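Local coordinates for protein putative aldo/keto reductase (Salmonella enterica subsp. enterica serovar Typhimurium, PDB 4R9O) that probably acts as an NADP-dependent oxidoreductase of the aldo/keto reductase family, built on a TIM-barrel fold, at residues C[236-240]-C[287-291]. Sequence-based numbering, arbitrary orientation.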
ATOM      1  N   ILE C 236      -7.496 -15.484 -28.092  1.00 42.87           N
ATOM      2  CA  ILE C 236      -6.845 -16.734 -27.747  1.00 45.18           C
ATOM      3  C   ILE C 236      -7.796 -17.918 -27.925  1.00 44.54           C
ATOM      4  O   ILE C 236      -7.372 -19.013 -28.313  1.00 46.98           O
ATOM      5  CB  ILE C 236      -6.284 -16.670 -26.318  1.00 45.19           C
ATOM      6  CG1 ILE C 236      -5.068 -15.740 -26.324  1.00 47.77           C
ATOM      7  CG2 ILE C 236      -5.918 -18.046 -25.804  1.00 45.69           C
ATOM      8  CD1 ILE C 236      -4.491 -15.461 -24.993  1.00 50.98           C
ATOM      9  N   ALA C 237      -9.081 -17.688 -27.686  1.00 42.19           N
ATOM     10  CA  ALA C 237     -10.093 -18.703 -27.970  1.00 40.33           C
ATOM     11  C   ALA C 237     -10.040 -19.098 -29.441  1.00 43.83           C
ATOM     12  O   ALA C 237      -9.945 -20.284 -29.767  1.00 45.18           O
ATOM     13  CB  ALA C 237     -11.477 -18.209 -27.602  1.00 37.04           C
ATOM     14  N   GLN C 238     -10.083 -18.103 -30.325  1.00 46.09           N
ATOM     15  CA  GLN C 238     -10.009 -18.357 -31.768  1.00 51.91           C
ATOM     16  C   GLN C 238      -8.756 -19.139 -32.138  1.00 51.46           C
ATOM     17  O   GLN C 238      -8.818 -20.081 -32.926  1.00 50.58           O
ATOM     18  CB  GLN C 238     -10.053 -17.047 -32.557  1.00 58.26           C
ATOM     19  CG  GLN C 238     -11.387 -16.322 -32.478  1.00 64.87           C
ATOM     20  CD  GLN C 238     -11.383 -14.999 -33.230  1.00 71.68           C
ATOM     21  OE1 GLN C 238     -10.332 -14.382 -33.426  1.00 74.41           O
ATOM     22  NE2 GLN C 238     -12.564 -14.558 -33.660  1.00 72.79           N
ATOM     23  N   GLU C 239      -7.623 -18.754 -31.556  1.00 51.08           N
ATOM     24  CA  GLU C 239      -6.365 -19.464 -31.781  1.00 51.53           C
ATOM     25  C   GLU C 239      -6.468 -20.937 -31.399  1.00 50.25           C
ATOM     26  O   GLU C 239      -5.830 -21.785 -32.009  1.00 50.98           O
ATOM     27  CB  GLU C 239      -5.231 -18.815 -30.985  1.00 52.32           C
ATOM     28  CG  GLU C 239      -4.850 -17.421 -31.445  1.00 52.88           C
ATOM     29  CD  GLU C 239      -3.771 -16.802 -30.574  1.00 53.21           C
ATOM     30  OE1 GLU C 239      -3.364 -15.658 -30.862  1.00 54.52           O
ATOM     31  OE2 GLU C 239      -3.334 -17.459 -29.603  1.00 51.36           O
ATOM     32  N   LEU C 240      -7.267 -21.232 -30.377  1.00 47.74           N
ATOM     33  CA  LEU C 240      -7.394 -22.594 -29.869  1.00 49.02           C
ATOM     34  C   LEU C 240      -8.600 -23.320 -30.455  1.00 50.38           C
ATOM     35  O   LEU C 240      -8.825 -24.493 -30.160  1.00 50.95           O
ATOM     36  CB  LEU C 240      -7.491 -22.580 -28.336  1.00 49.17           C
ATOM     37  CG  LEU C 240      -6.257 -22.111 -27.558  1.00 49.37           C
ATOM     38  CD1 LEU C 240      -6.608 -21.831 -26.118  1.00 48.06           C
ATOM     39  CD2 LEU C 240      -5.138 -23.137 -27.632  1.00 52.18           C
ATOM     40  N   GLN C 287       0.465 -18.408 -24.264  1.00 30.84           N
ATOM     41  CA  GLN C 287      -0.954 -18.102 -24.173  1.00 31.43           C
ATOM     42  C   GLN C 287      -1.347 -17.879 -22.722  1.00 31.11           C
ATOM     43  O   GLN C 287      -2.081 -16.948 -22.424  1.00 33.24           O
ATOM     44  CB  GLN C 287      -1.803 -19.215 -24.799  1.00 29.95           C
ATOM     45  CG  GLN C 287      -1.778 -19.207 -26.320  1.00 29.92           C
ATOM     46  CD  GLN C 287      -2.409 -20.453 -26.928  1.00 33.30           C
ATOM     47  OE1 GLN C 287      -2.465 -21.513 -26.297  1.00 34.85           O
ATOM     48  NE2 GLN C 287      -2.896 -20.325 -28.159  1.00 33.90           N
ATOM     49  N   TRP C 288      -0.838 -18.719 -21.823  1.00 29.38           N
ATOM     50  CA  TRP C 288      -1.119 -18.566 -20.403  1.00 29.34           C
ATOM     51  C   TRP C 288      -0.601 -17.216 -19.922  1.00 31.62           C
ATOM     52  O   TRP C 288      -1.270 -16.514 -19.174  1.00 33.05           O
ATOM     53  CB  TRP C 288      -0.488 -19.703 -19.586  1.00 28.84           C
ATOM     54  CG  TRP C 288      -0.925 -19.725 -18.137  1.00 28.27           C
ATOM     55  CD1 TRP C 288      -1.955 -20.445 -17.605  1.00 30.11           C
ATOM     56  CD2 TRP C 288      -0.348 -18.994 -17.043  1.00 28.76           C
ATOM     57  NE1 TRP C 288      -2.063 -20.206 -16.257  1.00 30.01           N
ATOM     58  CE2 TRP C 288      -1.082 -19.320 -15.884  1.00 30.22           C
ATOM     59  CE3 TRP C 288       0.721 -18.097 -16.930  1.00 29.43           C
ATOM     60  CZ2 TRP C 288      -0.790 -18.779 -14.628  1.00 34.98           C
ATOM     61  CZ3 TRP C 288       1.021 -17.569 -15.683  1.00 31.92           C
ATOM     62  CH2 TRP C 288       0.265 -17.908 -14.546  1.00 35.71           C
ATOM     63  N   PHE C 289       0.593 -16.847 -20.362  1.00 32.47           N
ATOM     64  CA  PHE C 289       1.207 -15.617 -19.877  1.00 34.81           C
ATOM     65  C   PHE C 289       0.571 -14.383 -20.509  1.00 33.57           C
ATOM     66  O   PHE C 289       0.433 -13.340 -19.855  1.00 32.30           O
ATOM     67  CB  PHE C 289       2.717 -15.656 -20.107  1.00 36.38           C
ATOM     68  CG  PHE C 289       3.458 -16.392 -19.017  1.00 38.68           C
ATOM     69  CD1 PHE C 289       3.727 -15.769 -17.810  1.00 38.96           C
ATOM     70  CD2 PHE C 289       3.851 -17.710 -19.187  1.00 38.26           C
ATOM     71  CE1 PHE C 289       4.389 -16.439 -16.795  1.00 40.17           C
ATOM     72  CE2 PHE C 289       4.525 -18.385 -18.174  1.00 38.26           C
ATOM     73  CZ  PHE C 289       4.791 -17.748 -16.983  1.00 39.27           C
ATOM     74  N   ARG C 290       0.154 -14.517 -21.761  1.00 29.41           N
ATOM     75  CA  ARG C 290      -0.596 -13.465 -22.440  1.00 37.18           C
ATOM     76  C   ARG C 290      -1.902 -13.174 -21.713  1.00 31.76           C
ATOM     77  O   ARG C 290      -2.286 -12.017 -21.548  1.00 32.88           O
ATOM     78  CB  ARG C 290      -0.900 -13.850 -23.886  1.00 38.51           C
ATOM     79  CG  ARG C 290      -0.149 -13.052 -24.918  1.00 43.68           C
ATOM     80  CD  ARG C 290      -0.855 -13.154 -26.267  1.00 48.25           C
ATOM     81  NE  ARG C 290      -0.870 -14.526 -26.765  1.00 50.36           N
ATOM     82  CZ  ARG C 290      -1.636 -14.955 -27.766  1.00 48.90           C
ATOM     83  NH1 ARG C 290      -1.572 -16.223 -28.148  1.00 46.98           N
ATOM     84  NH2 ARG C 290      -2.461 -14.119 -28.383  1.00 49.03           N
ATOM     85  N   ILE C 291      -2.590 -14.234 -21.305  1.00 29.51           N
ATOM     86  CA  ILE C 291      -3.777 -14.110 -20.465  1.00 29.49           C
ATOM     87  C   ILE C 291      -3.489 -13.392 -19.150  1.00 31.15           C
ATOM     88  O   ILE C 291      -4.177 -12.438 -18.793  1.00 33.35           O
ATOM     89  CB  ILE C 291      -4.375 -15.473 -20.136  1.00 32.11           C
ATOM     90  CG1 ILE C 291      -4.917 -16.096 -21.405  1.00 31.44           C
ATOM     91  CG2 ILE C 291      -5.537 -15.316 -19.159  1.00 34.71           C
ATOM     92  CD1 ILE C 291      -5.907 -15.196 -22.016  1.00 38.94           C
TER
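This is an antiparallel packing of two helices on the periphery of the TIM barrel; the centre of the contact lies about 25 Å from the centre of the chain. Residues 236-240 belong to helix 227-240 and residues 287-291 to helix 285-296, close to the C-terminus. The axes of the two segments come within 11.9 Å at their closest, with an angle of 164° between their directions, so long side chains fill the gap. Ile236 points toward the other helix, and its CA and that of Gln287 are the closest pair, 7.0 Å apart. Ile236 CD1 lies 3.3 Å from CD1 of Ile291, a tight apolar contact, and 3.8 Å from the backbone O of Gln287. Val248 of helix 245-254 also touches Ile236.

Glu239 and Arg290 form a two-pronged salt bridge. Arg290 NH1 donates to Glu239 OE2 at 2.6 Å, and Arg290 NH2 to Glu239 OE1 at 3.1 Å. The carboxylate meets the guanidinium edge, while Ile236 CG1 covers one face, 3.7 Å from Arg290 NH2. Gln287 NE2 bonds Glu239 OE2 at 3.2 Å; Gln287 OE1 accepts from Thr284 N. Arg290 also packs on Leu99 of the second subunit. The Glu239 charge, met by Arg290 and Gln287, thus joins the helices beside the buried Ile236-Ile291 contact.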